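Beta-ketoacyl-[acyl-carrier-protein] synthase FabY (Pseudomonas aeruginosa, PDB 4CW4) condenses acetyl-CoA with malonyl-ACP to make beta-acetoacetyl-ACP, the primer that starts bacterial fatty acid synthesis. Local coordinates at residues D374-H386 with R562-R575. Residues are numbered along the deposited sequence; the frame is centred on the assembly and turned at random. Where two conformers were deposited one is given.
Sequences DDELALRLGADIH and RHGQAAFAAYVEKR
With chi1 at 60°, the Asp375 carboxylate is tucked between its own backbone N and carbonyl carbon, facing the last turn of helix 552-563; His563, its ring carbon CG set beside the backbone N (chi1 -63°), swings NE2 round to meet it. Two donors grip the single oxygen Asp375 OD2 from opposite faces of the carboxylate: His563 NE2 at 2.8 Å on the anti side, and Arg562 NH1 at 3.1 Å on the syn side, the latter a salt bridge. Asp375 OD1 accepts a hydrogen bond from Leu9 N, while Arg562 NE pairs with Asp636 of the second subunit, so this corner reaches the dimer partner. The imidazole is sandwiched: Arg562 CG lies over one face, and Leu379 CD2 makes a CH-pi contact with the other, 3.9 Å from the ring centroid. Leu379 is a knob in a hole formed by His563, Ala567, Phe568 and Tyr571, its CD1 branch 3.7 Å from Tyr571 CB. Helix 375-381, which follows strand 366-374 of the thiolase-like fold of the beta-ketoacyl synthases, packs against segment 565-575 of a helix near the C-terminus, with 59° between their N-to-C directions. A Schellman motif at Gly382 ends the shorter helix, and here Gly382 CA comes within 4.2 Å of Arg575 CA, which offers a C-H to Gly382 O. The Tyr571 ring presents its edge to Leu379 O and Ala383 O, and its OH donates to Ala383 O at 2.6 Å, in the carbonyl plane. Extended Lys574 donates NZ to Arg380 O (2.8 Å), and a water links the same NZ to Leu379 O.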
loop_
_atom_site.group_PDB
_atom_site.type_symbol
_atom_site.label_atom_id
_atom_site.label_comp_id
_atom_site.label_asym_id
_atom_site.label_seq_id
_atom_site.Cartn_x
_atom_site.Cartn_y
_atom_site.Cartn_z
ATOM N N ASP A 374 -20.493 -9.930 -10.664
ATOM C CA ASP A 374 -20.782 -11.345 -10.821
ATOM C C ASP A 374 -21.732 -11.565 -12.001
ATOM O O ASP A 374 -22.499 -10.685 -12.393
ATOM C CB ASP A 374 -21.344 -11.962 -9.543
ATOM C CG ASP A 374 -22.732 -11.480 -9.204
ATOM O OD1 ASP A 374 -23.735 -12.092 -9.679
ATOM O OD2 ASP A 374 -22.825 -10.501 -8.442
ATOM N N ASP A 375 -21.674 -12.759 -12.561
ATOM C CA ASP A 375 -22.435 -13.079 -13.752
ATOM C C ASP A 375 -23.940 -12.969 -13.573
ATOM O O ASP A 375 -24.648 -12.587 -14.497
ATOM C CB ASP A 375 -22.077 -14.476 -14.276
ATOM C CG ASP A 375 -22.348 -15.589 -13.280
ATOM O OD1 ASP A 375 -21.734 -15.591 -12.201
ATOM O OD2 ASP A 375 -23.108 -16.526 -13.606
ATOM N N GLU A 376 -24.433 -13.317 -12.401
ATOM C CA GLU A 376 -25.869 -13.285 -12.171
ATOM C C GLU A 376 -26.384 -11.845 -12.155
ATOM O O GLU A 376 -27.412 -11.535 -12.763
ATOM C CB GLU A 376 -26.179 -14.004 -10.861
ATOM C CG GLU A 376 -27.641 -14.160 -10.553
ATOM C CD GLU A 376 -27.847 -15.039 -9.345
ATOM O OE1 GLU A 376 -27.664 -14.552 -8.209
ATOM O OE2 GLU A 376 -28.178 -16.226 -9.537
ATOM N N LEU A 377 -25.670 -10.959 -11.460
ATOM C CA LEU A 377 -26.057 -9.560 -11.426
ATOM C C LEU A 377 -25.940 -8.933 -12.826
ATOM O O LEU A 377 -26.797 -8.147 -13.238
ATOM C CB LEU A 377 -25.187 -8.788 -10.418
ATOM C CG LEU A 377 -25.530 -7.308 -10.280
ATOM C CD1 LEU A 377 -26.935 -7.111 -9.713
ATOM C CD2 LEU A 377 -24.483 -6.577 -9.458
ATOM N N ALA A 378 -24.867 -9.246 -13.548
ATOM C CA ALA A 378 -24.696 -8.729 -14.910
ATOM C C ALA A 378 -25.891 -9.130 -15.781
ATOM O O ALA A 378 -26.438 -8.318 -16.513
ATOM C CB ALA A 378 -23.398 -9.228 -15.511
ATOM N N LEU A 379 -26.290 -10.383 -15.651
ATOM C CA LEU A 379 -27.420 -10.926 -16.403
ATOM C C LEU A 379 -28.696 -10.146 -16.072
ATOM O O LEU A 379 -29.439 -9.723 -16.957
ATOM C CB LEU A 379 -27.603 -12.410 -16.049
ATOM C CG LEU A 379 -28.518 -13.237 -16.956
ATOM C CD1 LEU A 379 -27.761 -13.670 -18.224
ATOM C CD2 LEU A 379 -29.081 -14.443 -16.200
ATOM N N ARG A 380 -28.929 -9.961 -14.776
ATOM C CA ARG A 380 -30.096 -9.242 -14.287
ATOM C C ARG A 380 -30.182 -7.803 -14.813
ATOM O O ARG A 380 -31.263 -7.330 -15.146
ATOM C CB ARG A 380 -30.117 -9.231 -12.748
ATOM C CG ARG A 380 -31.438 -8.761 -12.187
ATOM C CD ARG A 380 -31.367 -8.292 -10.751
ATOM N NE ARG A 380 -30.632 -9.195 -9.886
ATOM C CZ ARG A 380 -30.158 -8.847 -8.691
ATOM N NH1 ARG A 380 -30.359 -7.627 -8.214
ATOM N NH2 ARG A 380 -29.481 -9.723 -7.971
ATOM N N LEU A 381 -29.044 -7.121 -14.896
ATOM C CA LEU A 381 -29.030 -5.698 -15.216
ATOM C C LEU A 381 -28.841 -5.416 -16.687
ATOM O O LEU A 381 -28.930 -4.263 -17.100
ATOM C CB LEU A 381 -27.915 -4.975 -14.466
ATOM C CG LEU A 381 -27.990 -5.010 -12.945
ATOM C CD1 LEU A 381 -26.843 -4.186 -12.363
ATOM C CD2 LEU A 381 -29.332 -4.514 -12.448
ATOM N N GLY A 382 -28.592 -6.449 -17.485
ATOM C CA GLY A 382 -28.279 -6.217 -18.885
ATOM C C GLY A 382 -26.908 -5.552 -19.078
ATOM O O GLY A 382 -26.696 -4.828 -20.068
ATOM N N ALA A 383 -25.986 -5.766 -18.145
ATOM C CA ALA A 383 -24.642 -5.195 -18.243
ATOM C C ALA A 383 -23.899 -5.821 -19.412
ATOM O O ALA A 383 -24.012 -7.029 -19.671
ATOM C CB ALA A 383 -23.868 -5.457 -16.972
ATOM N N ASP A 384 -23.154 -5.002 -20.133
ATOM C CA ASP A 384 -22.360 -5.505 -21.222
ATOM C C ASP A 384 -21.208 -6.335 -20.668
ATOM O O ASP A 384 -20.852 -6.248 -19.490
ATOM C CB ASP A 384 -21.821 -4.335 -22.083
ATOM C CG ASP A 384 -21.604 -4.707 -23.545
ATOM O OD1 ASP A 384 -21.605 -5.905 -23.902
ATOM O OD2 ASP A 384 -21.422 -3.777 -24.355
ATOM N N ILE A 385 -20.618 -7.143 -21.538
ATOM C CA ILE A 385 -19.490 -7.974 -21.167
ATOM C C ILE A 385 -18.333 -7.702 -22.111
ATOM O O ILE A 385 -18.422 -7.957 -23.307
ATOM C CB ILE A 385 -19.875 -9.469 -21.163
ATOM C CG1 ILE A 385 -20.868 -9.733 -20.019
ATOM C CG2 ILE A 385 -18.639 -10.351 -20.985
ATOM C CD1 ILE A 385 -21.544 -11.095 -20.073
ATOM N N HIS A 386 -17.256 -7.157 -21.547
ATOM C CA HIS A 386 -16.058 -6.826 -22.302
ATOM C C HIS A 386 -14.988 -7.896 -22.156
ATOM O O HIS A 386 -13.956 -7.851 -22.818
ATOM C CB HIS A 386 -15.550 -5.451 -21.878
ATOM C CG HIS A 386 -16.575 -4.378 -22.040
ATOM N ND1 HIS A 386 -16.912 -3.868 -23.270
ATOM C CD2 HIS A 386 -17.366 -3.742 -21.141
ATOM C CE1 HIS A 386 -17.863 -2.960 -23.127
ATOM N NE2 HIS A 386 -18.156 -2.859 -21.845
ATOM N N ARG A 562 -24.713 -21.675 -18.215
ATOM C CA ARG A 562 -25.167 -21.678 -16.829
ATOM C C ARG A 562 -26.626 -21.257 -16.698
ATOM O O ARG A 562 -27.377 -21.901 -15.982
ATOM C CB ARG A 562 -24.293 -20.771 -15.964
ATOM C CG ARG A 562 -24.835 -20.559 -14.559
ATOM C CD ARG A 562 -23.850 -19.748 -13.698
ATOM N NE ARG A 562 -22.762 -20.585 -13.205
ATOM C CZ ARG A 562 -21.718 -20.136 -12.527
ATOM N NH1 ARG A 562 -21.578 -18.837 -12.304
ATOM N NH2 ARG A 562 -20.802 -20.990 -12.089
ATOM N N HIS A 563 -27.028 -20.195 -17.392
ATOM C CA HIS A 563 -28.317 -19.560 -17.114
ATOM C C HIS A 563 -29.445 -19.967 -18.049
ATOM O O HIS A 563 -30.604 -19.753 -17.712
ATOM C CB HIS A 563 -28.147 -18.039 -17.096
ATOM C CG HIS A 563 -27.227 -17.567 -16.019
ATOM N ND1 HIS A 563 -27.603 -17.510 -14.696
ATOM C CD2 HIS A 563 -25.948 -17.129 -16.070
ATOM C CE1 HIS A 563 -26.592 -17.056 -13.979
ATOM N NE2 HIS A 563 -25.575 -16.821 -14.789
ATOM N N GLY A 564 -29.104 -20.517 -19.211
ATOM C CA GLY A 564 -30.104 -21.021 -20.158
ATOM C C GLY A 564 -30.565 -19.999 -21.185
ATOM O O GLY A 564 -30.385 -18.791 -21.018
ATOM N N GLN A 565 -31.206 -20.478 -22.244
ATOM C CA GLN A 565 -31.530 -19.606 -23.369
ATOM C C GLN A 565 -32.614 -18.559 -23.061
ATOM O O GLN A 565 -32.553 -17.449 -23.574
ATOM C CB GLN A 565 -31.852 -20.413 -24.644
ATOM C CG GLN A 565 -32.885 -21.527 -24.504
ATOM C CD GLN A 565 -33.147 -22.235 -25.834
ATOM O OE1 GLN A 565 -32.375 -22.060 -26.784
ATOM N NE2 GLN A 565 -34.234 -23.029 -25.910
ATOM N N ALA A 566 -33.599 -18.883 -22.231
ATOM C CA ALA A 566 -34.631 -17.885 -21.917
ATOM C C ALA A 566 -34.059 -16.703 -21.129
ATOM O O ALA A 566 -34.336 -15.529 -21.433
ATOM C CB ALA A 566 -35.781 -18.486 -21.171
ATOM N N ALA A 567 -33.293 -17.017 -20.089
ATOM C CA ALA A 567 -32.689 -15.980 -19.260
ATOM C C ALA A 567 -31.694 -15.162 -20.071
ATOM O O ALA A 567 -31.627 -13.935 -19.939
ATOM C CB ALA A 567 -32.009 -16.570 -18.045
ATOM N N PHE A 568 -30.935 -15.831 -20.931
ATOM C CA PHE A 568 -29.980 -15.099 -21.749
ATOM C C PHE A 568 -30.689 -14.166 -22.732
ATOM O O PHE A 568 -30.227 -13.062 -22.977
ATOM C CB PHE A 568 -29.023 -16.030 -22.494
ATOM C CG PHE A 568 -27.805 -15.326 -22.987
ATOM C CD1 PHE A 568 -26.697 -15.174 -22.154
ATOM C CD2 PHE A 568 -27.775 -14.740 -24.243
ATOM C CE1 PHE A 568 -25.568 -14.486 -22.595
ATOM C CE2 PHE A 568 -26.638 -14.045 -24.677
ATOM C CZ PHE A 568 -25.550 -13.921 -23.855
ATOM N N ALA A 569 -31.799 -14.621 -23.314
ATOM C CA ALA A 569 -32.549 -13.763 -24.231
ATOM C C ALA A 569 -33.085 -12.523 -23.531
ATOM O O ALA A 569 -33.060 -11.427 -24.096
ATOM C CB ALA A 569 -33.689 -14.540 -24.883
ATOM N N ALA A 570 -33.563 -12.677 -22.295
ATOM C CA ALA A 570 -34.050 -11.517 -21.548
ATOM C C ALA A 570 -32.910 -10.529 -21.289
ATOM O O ALA A 570 -33.082 -9.323 -21.389
ATOM C CB ALA A 570 -34.709 -11.953 -20.232
ATOM N N TYR A 571 -31.749 -11.066 -20.958
ATOM C CA TYR A 571 -30.522 -10.281 -20.788
ATOM C C TYR A 571 -30.160 -9.517 -22.063
ATOM O O TYR A 571 -29.866 -8.323 -22.022
ATOM C CB TYR A 571 -29.395 -11.216 -20.381
ATOM C CG TYR A 571 -28.002 -10.675 -20.577
ATOM C CD1 TYR A 571 -27.503 -9.662 -19.768
ATOM C CD2 TYR A 571 -27.186 -11.175 -21.567
ATOM C CE1 TYR A 571 -26.223 -9.171 -19.949
ATOM C CE2 TYR A 571 -25.920 -10.691 -21.758
ATOM C CZ TYR A 571 -25.441 -9.687 -20.942
ATOM O OH TYR A 571 -24.167 -9.228 -21.139
ATOM N N VAL A 572 -30.233 -10.191 -23.203
ATOM C CA VAL A 572 -29.899 -9.545 -24.479
ATOM C C VAL A 572 -30.787 -8.337 -24.736
ATOM O O VAL A 572 -30.309 -7.289 -25.191
ATOM C CB VAL A 572 -29.990 -10.543 -25.650
ATOM C CG1 VAL A 572 -30.061 -9.832 -27.015
ATOM C CG2 VAL A 572 -28.795 -11.473 -25.605
ATOM N N GLU A 573 -32.075 -8.469 -24.436
ATOM C CA GLU A 573 -32.973 -7.338 -24.614
ATOM C C GLU A 573 -32.574 -6.139 -23.739
ATOM O O GLU A 573 -32.539 -5.005 -24.218
ATOM C CB GLU A 573 -34.417 -7.737 -24.333
ATOM C CG GLU A 573 -34.990 -8.709 -25.341
ATOM C CD GLU A 573 -34.830 -8.237 -26.760
ATOM O OE1 GLU A 573 -35.597 -7.331 -27.137
ATOM O OE2 GLU A 573 -33.927 -8.737 -27.480
ATOM N N LYS A 574 -32.313 -6.372 -22.454
ATOM C CA LYS A 574 -31.922 -5.279 -21.561
ATOM C C LYS A 574 -30.593 -4.686 -22.006
ATOM O O LYS A 574 -30.389 -3.471 -21.946
ATOM C CB LYS A 574 -31.782 -5.772 -20.124
ATOM C CG LYS A 574 -33.087 -6.136 -19.449
ATOM C CD LYS A 574 -32.844 -6.589 -18.027
ATOM C CE LYS A 574 -34.081 -7.205 -17.411
ATOM N NZ LYS A 574 -33.748 -8.008 -16.182
ATOM N N ARG A 575 -29.706 -5.534 -22.509
ATOM C CA ARG A 575 -28.399 -5.073 -22.906
ATOM C C ARG A 575 -28.446 -4.171 -24.141
ATOM O O ARG A 575 -27.554 -3.329 -24.319
ATOM C CB ARG A 575 -27.472 -6.258 -23.127
ATOM C CG ARG A 575 -26.064 -5.857 -23.546
ATOM C CD ARG A 575 -25.148 -7.036 -23.523
ATOM N NE ARG A 575 -25.326 -7.900 -24.678
ATOM C CZ ARG A 575 -24.552 -8.949 -24.925
ATOM N NH1 ARG A 575 -23.610 -9.292 -24.063
ATOM N NH2 ARG A 575 -24.703 -9.641 -26.030
HETATM O O HOH W 1 -32.154 -9.978 -17.706
#